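Local coordinates for protein 3'-5'-exonuclease (Saccharomyces cerevisiae, PDB 3E2V) that trims DNA from the 3' end as a magnesium-binding exonuclease of the TatD family and probably also incises double-stranded DNA as an endonuclease, at residues Y30-K42 with K337-E349. Numbering follows the deposited sequence.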
loop_
_atom_site.group_PDB
_atom_site.type_symbol
_atom_site.label_atom_id
_atom_site.label_comp_id
_atom_site.label_asym_id
_atom_site.label_seq_id
_atom_site.Cartn_x
_atom_site.Cartn_y
_atom_site.Cartn_z
ATOM N N TYR A 30 6.623 16.150 12.801
ATOM C CA TYR A 30 7.023 16.671 11.491
ATOM C C TYR A 30 8.508 17.035 11.542
ATOM O O TYR A 30 8.939 17.752 12.438
ATOM C CB TYR A 30 6.207 17.915 11.133
ATOM C CG TYR A 30 4.709 17.724 11.150
ATOM C CD1 TYR A 30 4.000 17.542 9.964
ATOM C CD2 TYR A 30 3.993 17.740 12.350
ATOM C CE1 TYR A 30 2.616 17.369 9.978
ATOM C CE2 TYR A 30 2.605 17.547 12.371
ATOM C CZ TYR A 30 1.923 17.375 11.178
ATOM O OH TYR A 30 0.557 17.211 11.220
ATOM N N ASN A 31 9.296 16.527 10.595
ATOM C CA ASN A 31 10.751 16.757 10.625
ATOM C C ASN A 31 11.347 16.396 12.009
ATOM O O ASN A 31 12.254 17.070 12.493
ATOM C CB ASN A 31 11.098 18.228 10.294
ATOM C CG ASN A 31 10.246 18.823 9.165
ATOM O OD1 ASN A 31 9.654 19.894 9.324
ATOM N ND2 ASN A 31 10.193 18.139 8.023
ATOM N N GLY A 32 10.799 15.377 12.668
ATOM C CA GLY A 32 11.351 14.874 13.930
ATOM C C GLY A 32 10.961 15.646 15.179
ATOM O O GLY A 32 11.467 15.365 16.266
ATOM N N LYS A 33 10.049 16.597 15.000
ATOM C CA LYS A 33 9.609 17.509 16.035
ATOM C C LYS A 33 8.105 17.361 16.238
ATOM O O LYS A 33 7.346 17.335 15.267
ATOM C CB LYS A 33 9.959 18.938 15.601
ATOM C CG LYS A 33 9.317 20.060 16.373
ATOM C CD LYS A 33 9.969 21.400 16.016
ATOM C CE LYS A 33 9.291 22.562 16.715
ATOM N NZ LYS A 33 9.680 23.857 16.078
ATOM N N GLN A 34 7.681 17.257 17.491
ATOM C CA GLN A 34 6.252 17.232 17.795
ATOM C C GLN A 34 5.663 18.636 17.806
ATOM O O GLN A 34 6.123 19.514 18.534
ATOM C CB GLN A 34 5.928 16.541 19.125
ATOM C CG GLN A 34 4.414 16.548 19.379
ATOM C CD GLN A 34 3.996 15.926 20.680
ATOM O OE1 GLN A 34 4.811 15.720 21.569
ATOM N NE2 GLN A 34 2.701 15.639 20.813
ATOM N N TYR A 35 4.620 18.826 17.004
ATOM C CA TYR A 35 3.889 20.090 16.927
ATOM C C TYR A 35 2.504 20.075 17.563
ATOM O O TYR A 35 1.999 21.117 17.972
ATOM C CB TYR A 35 3.733 20.518 15.463
ATOM C CG TYR A 35 4.966 21.137 14.864
ATOM C CD1 TYR A 35 5.124 22.524 14.857
ATOM C CD2 TYR A 35 5.979 20.348 14.317
ATOM C CE1 TYR A 35 6.253 23.113 14.310
ATOM C CE2 TYR A 35 7.133 20.929 13.769
ATOM C CZ TYR A 35 7.247 22.315 13.769
ATOM O OH TYR A 35 8.364 22.915 13.229
ATOM N N HIS A 36 1.860 18.910 17.583
ATOM C CA HIS A 36 0.514 18.795 18.116
ATOM C C HIS A 36 0.278 17.372 18.623
ATOM O O HIS A 36 1.015 16.452 18.250
ATOM C CB HIS A 36 -0.554 19.226 17.076
ATOM C CG HIS A 36 -0.588 18.404 15.812
ATOM N ND1 HIS A 36 -1.229 17.187 15.734
ATOM C CD2 HIS A 36 -0.086 18.646 14.577
ATOM C CE1 HIS A 36 -1.133 16.719 14.496
ATOM N NE2 HIS A 36 -0.437 17.581 13.775
ATOM N N PRO A 37 -0.697 17.187 19.522
ATOM C CA PRO A 37 -1.035 15.821 19.911
ATOM C C PRO A 37 -1.519 15.012 18.716
ATOM O O PRO A 37 -2.153 15.570 17.819
ATOM C CB PRO A 37 -2.176 16.010 20.923
ATOM C CG PRO A 37 -1.912 17.396 21.486
ATOM C CD PRO A 37 -1.480 18.179 20.281
ATOM N N ALA A 38 -1.213 13.720 18.705
ATOM C CA ALA A 38 -1.679 12.833 17.643
ATOM C C ALA A 38 -3.190 13.006 17.470
ATOM O O ALA A 38 -3.932 13.064 18.460
ATOM C CB ALA A 38 -1.359 11.392 18.015
ATOM N N ASP A 39 -3.649 13.074 16.215
ATOM C CA ASP A 39 -5.064 13.365 15.941
ATOM C C ASP A 39 -5.663 12.322 15.010
ATOM O O ASP A 39 -6.583 12.638 14.260
ATOM C CB ASP A 39 -5.203 14.769 15.337
ATOM C CG ASP A 39 -4.556 14.891 13.957
ATOM O OD1 ASP A 39 -3.482 14.286 13.700
ATOM O OD2 ASP A 39 -5.120 15.624 13.106
ATOM N N TYR A 40 -5.163 11.089 15.052
ATOM C CA TYR A 40 -5.628 10.096 14.077
ATOM C C TYR A 40 -7.078 9.666 14.272
ATOM O O TYR A 40 -7.731 9.279 13.318
ATOM C CB TYR A 40 -4.664 8.908 13.946
ATOM C CG TYR A 40 -4.287 8.254 15.255
ATOM C CD1 TYR A 40 -5.135 7.329 15.866
ATOM C CD2 TYR A 40 -3.083 8.549 15.876
ATOM C CE1 TYR A 40 -4.790 6.722 17.071
ATOM C CE2 TYR A 40 -2.722 7.937 17.072
ATOM C CZ TYR A 40 -3.580 7.035 17.667
ATOM O OH TYR A 40 -3.219 6.442 18.857
ATOM N N VAL A 41 -7.614 9.763 15.483
ATOM C CA VAL A 41 -9.036 9.450 15.657
ATOM C C VAL A 41 -9.904 10.503 14.940
ATOM O O VAL A 41 -10.805 10.141 14.181
ATOM C CB VAL A 41 -9.430 9.190 17.145
ATOM C CG1 VAL A 41 -10.933 9.093 17.291
ATOM C CG2 VAL A 41 -8.780 7.902 17.633
ATOM N N LYS A 42 -9.589 11.787 15.105
ATOM C CA LYS A 42 -10.292 12.845 14.350
ATOM C C LYS A 42 -10.085 12.722 12.834
ATOM O O LYS A 42 -11.005 12.980 12.040
ATOM C CB LYS A 42 -9.893 14.247 14.832
ATOM C CG LYS A 42 -10.581 14.614 16.135
ATOM C CD LYS A 42 -10.019 15.903 16.691
ATOM C CE LYS A 42 -10.511 16.158 18.109
ATOM N NZ LYS A 42 -11.746 16.975 18.108
ATOM N N LYS A 337 -1.748 25.485 9.344
ATOM C CA LYS A 337 -0.341 25.089 9.431
ATOM C C LYS A 337 -0.149 24.173 10.650
ATOM O O LYS A 337 -0.919 24.236 11.616
ATOM C CB LYS A 337 0.583 26.314 9.531
ATOM C CG LYS A 337 0.464 27.305 8.358
ATOM C CD LYS A 337 1.249 28.614 8.612
ATOM C CE LYS A 337 0.746 29.387 9.860
ATOM N NZ LYS A 337 -0.412 30.352 9.676
ATOM N N LYS A 338 0.863 23.311 10.595
ATOM C CA LYS A 338 1.073 22.322 11.667
ATOM C C LYS A 338 1.195 22.937 13.076
ATOM O O LYS A 338 0.785 22.321 14.052
ATOM C CB LYS A 338 2.281 21.431 11.354
ATOM C CG LYS A 338 3.573 22.217 11.134
ATOM C CD LYS A 338 4.732 21.300 10.800
ATOM C CE LYS A 338 6.011 22.092 10.539
ATOM N NZ LYS A 338 5.976 22.824 9.256
ATOM N N ASN A 339 1.734 24.153 13.169
ATOM C CA ASN A 339 1.880 24.812 14.472
ATOM C C ASN A 339 0.600 25.482 14.987
ATOM O O ASN A 339 0.575 26.024 16.100
ATOM C CB ASN A 339 3.032 25.829 14.447
ATOM C CG ASN A 339 2.775 26.984 13.498
ATOM O OD1 ASN A 339 2.209 26.808 12.423
ATOM N ND2 ASN A 339 3.219 28.173 13.882
ATOM N N LYS A 340 -0.466 25.424 14.188
ATOM C CA LYS A 340 -1.759 26.016 14.535
ATOM C C LYS A 340 -2.837 24.982 14.851
ATOM O O LYS A 340 -3.937 25.343 15.265
ATOM C CB LYS A 340 -2.245 26.940 13.401
ATOM C CG LYS A 340 -1.297 28.089 13.067
ATOM C CD LYS A 340 -1.163 29.056 14.226
ATOM C CE LYS A 340 -0.283 30.225 13.842
ATOM N NZ LYS A 340 -0.287 31.239 14.929
ATOM N N LEU A 341 -2.528 23.694 14.672
ATOM C CA LEU A 341 -3.534 22.654 14.859
ATOM C C LEU A 341 -3.884 22.420 16.341
ATOM O O LEU A 341 -5.044 22.221 16.687
ATOM C CB LEU A 341 -3.099 21.340 14.208
ATOM C CG LEU A 341 -4.189 20.278 14.300
ATOM C CD1 LEU A 341 -5.372 20.649 13.400
ATOM C CD2 LEU A 341 -3.695 18.913 13.967
ATOM N N ALA A 342 -2.874 22.420 17.210
ATOM C CA ALA A 342 -3.092 21.965 18.577
ATOM C C ALA A 342 -4.219 22.726 19.295
ATOM O O ALA A 342 -5.051 22.117 19.954
ATOM C CB ALA A 342 -1.807 22.016 19.364
ATOM N N ASP A 343 -4.253 24.046 19.131
ATOM C CA ASP A 343 -5.276 24.869 19.774
ATOM C C ASP A 343 -6.684 24.544 19.273
ATOM O O ASP A 343 -7.672 24.835 19.955
ATOM C CB ASP A 343 -4.948 26.359 19.591
ATOM C CG ASP A 343 -5.829 27.277 20.435
ATOM O OD1 ASP A 343 -6.359 26.863 21.494
ATOM O OD2 ASP A 343 -5.990 28.444 20.025
ATOM N N LYS A 344 -6.775 23.920 18.099
ATOM C CA LYS A 344 -8.070 23.554 17.527
ATOM C C LYS A 344 -8.610 22.217 18.061
ATOM O O LYS A 344 -9.767 21.870 17.821
ATOM C CB LYS A 344 -7.991 23.491 15.988
ATOM C CG LYS A 344 -7.434 24.733 15.289
ATOM C CD LYS A 344 -8.371 25.912 15.443
ATOM C CE LYS A 344 -7.977 27.067 14.541
ATOM N NZ LYS A 344 -9.044 28.113 14.523
ATOM N N LEU A 345 -7.778 21.453 18.765
ATOM C CA LEU A 345 -8.125 20.063 19.099
ATOM C C LEU A 345 -9.134 19.807 20.229
ATOM O O LEU A 345 -9.604 18.674 20.397
ATOM C CB LEU A 345 -6.863 19.235 19.320
ATOM C CG LEU A 345 -6.028 18.970 18.076
ATOM C CD1 LEU A 345 -4.799 18.180 18.484
ATOM C CD2 LEU A 345 -6.826 18.223 16.981
ATOM N N ASN A 346 -9.461 20.831 20.998
ATOM C CA ASN A 346 -10.517 20.701 21.995
ATOM C C ASN A 346 -11.899 20.976 21.383
ATOM O O ASN A 346 -12.913 20.461 21.861
ATOM C CB ASN A 346 -10.243 21.631 23.178
ATOM C CG ASN A 346 -9.738 23.011 22.739
ATOM O OD1 ASN A 346 -9.926 23.426 21.589
ATOM N ND2 ASN A 346 -9.076 23.717 23.658
ATOM N N ALA A 347 -11.921 21.770 20.313
ATOM C CA ALA A 347 -13.162 22.139 19.625
ATOM C C ALA A 347 -13.776 20.953 18.906
ATOM O O ALA A 347 -13.090 19.978 18.593
ATOM C CB ALA A 347 -12.909 23.266 18.653
ATOM N N GLU A 348 -15.077 21.037 18.649
ATOM C CA GLU A 348 -15.775 19.944 17.990
ATOM C C GLU A 348 -15.544 19.932 16.477
ATOM O O GLU A 348 -15.549 18.860 15.872
ATOM C CB GLU A 348 -17.268 19.971 18.315
ATOM C CG GLU A 348 -17.598 19.540 19.741
ATOM C CD GLU A 348 -17.133 18.119 20.047
ATOM O OE1 GLU A 348 -17.506 17.185 19.299
ATOM O OE2 GLU A 348 -16.394 17.934 21.039
ATOM N N GLU A 349 -15.321 21.108 15.886
ATOM C CA GLU A 349 -15.033 21.220 14.448
ATOM C C GLU A 349 -13.702 20.543 14.107
ATOM O O GLU A 349 -12.770 20.561 14.908
ATOM C CB GLU A 349 -15.008 22.675 13.991
ATOM C CG GLU A 349 -14.739 22.830 12.500
ATOM C CD GLU A 349 -14.939 24.239 11.986
ATOM O OE1 GLU A 349 -15.308 25.131 12.783
ATOM O OE2 GLU A 349 -14.716 24.450 10.773
HETATM O O HOH W 1 -0.090 22.790 16.570
#
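A water joins the backbones of Tyr35, Lys338 and Ala342: it donates to Lys338 O at 2.7 Å and to Tyr35 O, and accepts from Ala342 N. Beside this bridge, Lys338 shows how a lysine packs through its methylenes. With CG tucked in the notch between backbone N and carbonyl C (chi1 57°), the chain, extended as far as CE, runs along the corner formed by the Tyr30 and Tyr35 rings: CB sits over the Tyr30 ring, 4.0 Å from its centroid, while CE lies over a face of Tyr35, 3.5 Å from CZ. Replacing Tyr35 by an alanine removes this ring, and the ammonium end would probably swing more freely. His36 NE2 shares a 2.8 Å hydrogen bond with Tyr30 OH and ND1 donates to Pro37 O, fixing the imidazole's rotation; Leu341 CD2 presses on its face, 3.4 Å from CE1. Leu345 spreads its methyls between Pro37 CD and Lys42 CD, and Lys42 NZ reaches Ala347 O in a weak bond. Asp39 forms salt bridges with Arg46 and Arg356. The contact joins hairpin 29-34 and the start of helix 40-49 to the loop preceding strand 351-353, whose Val353 touches Tyr30, Lys338 and Leu341.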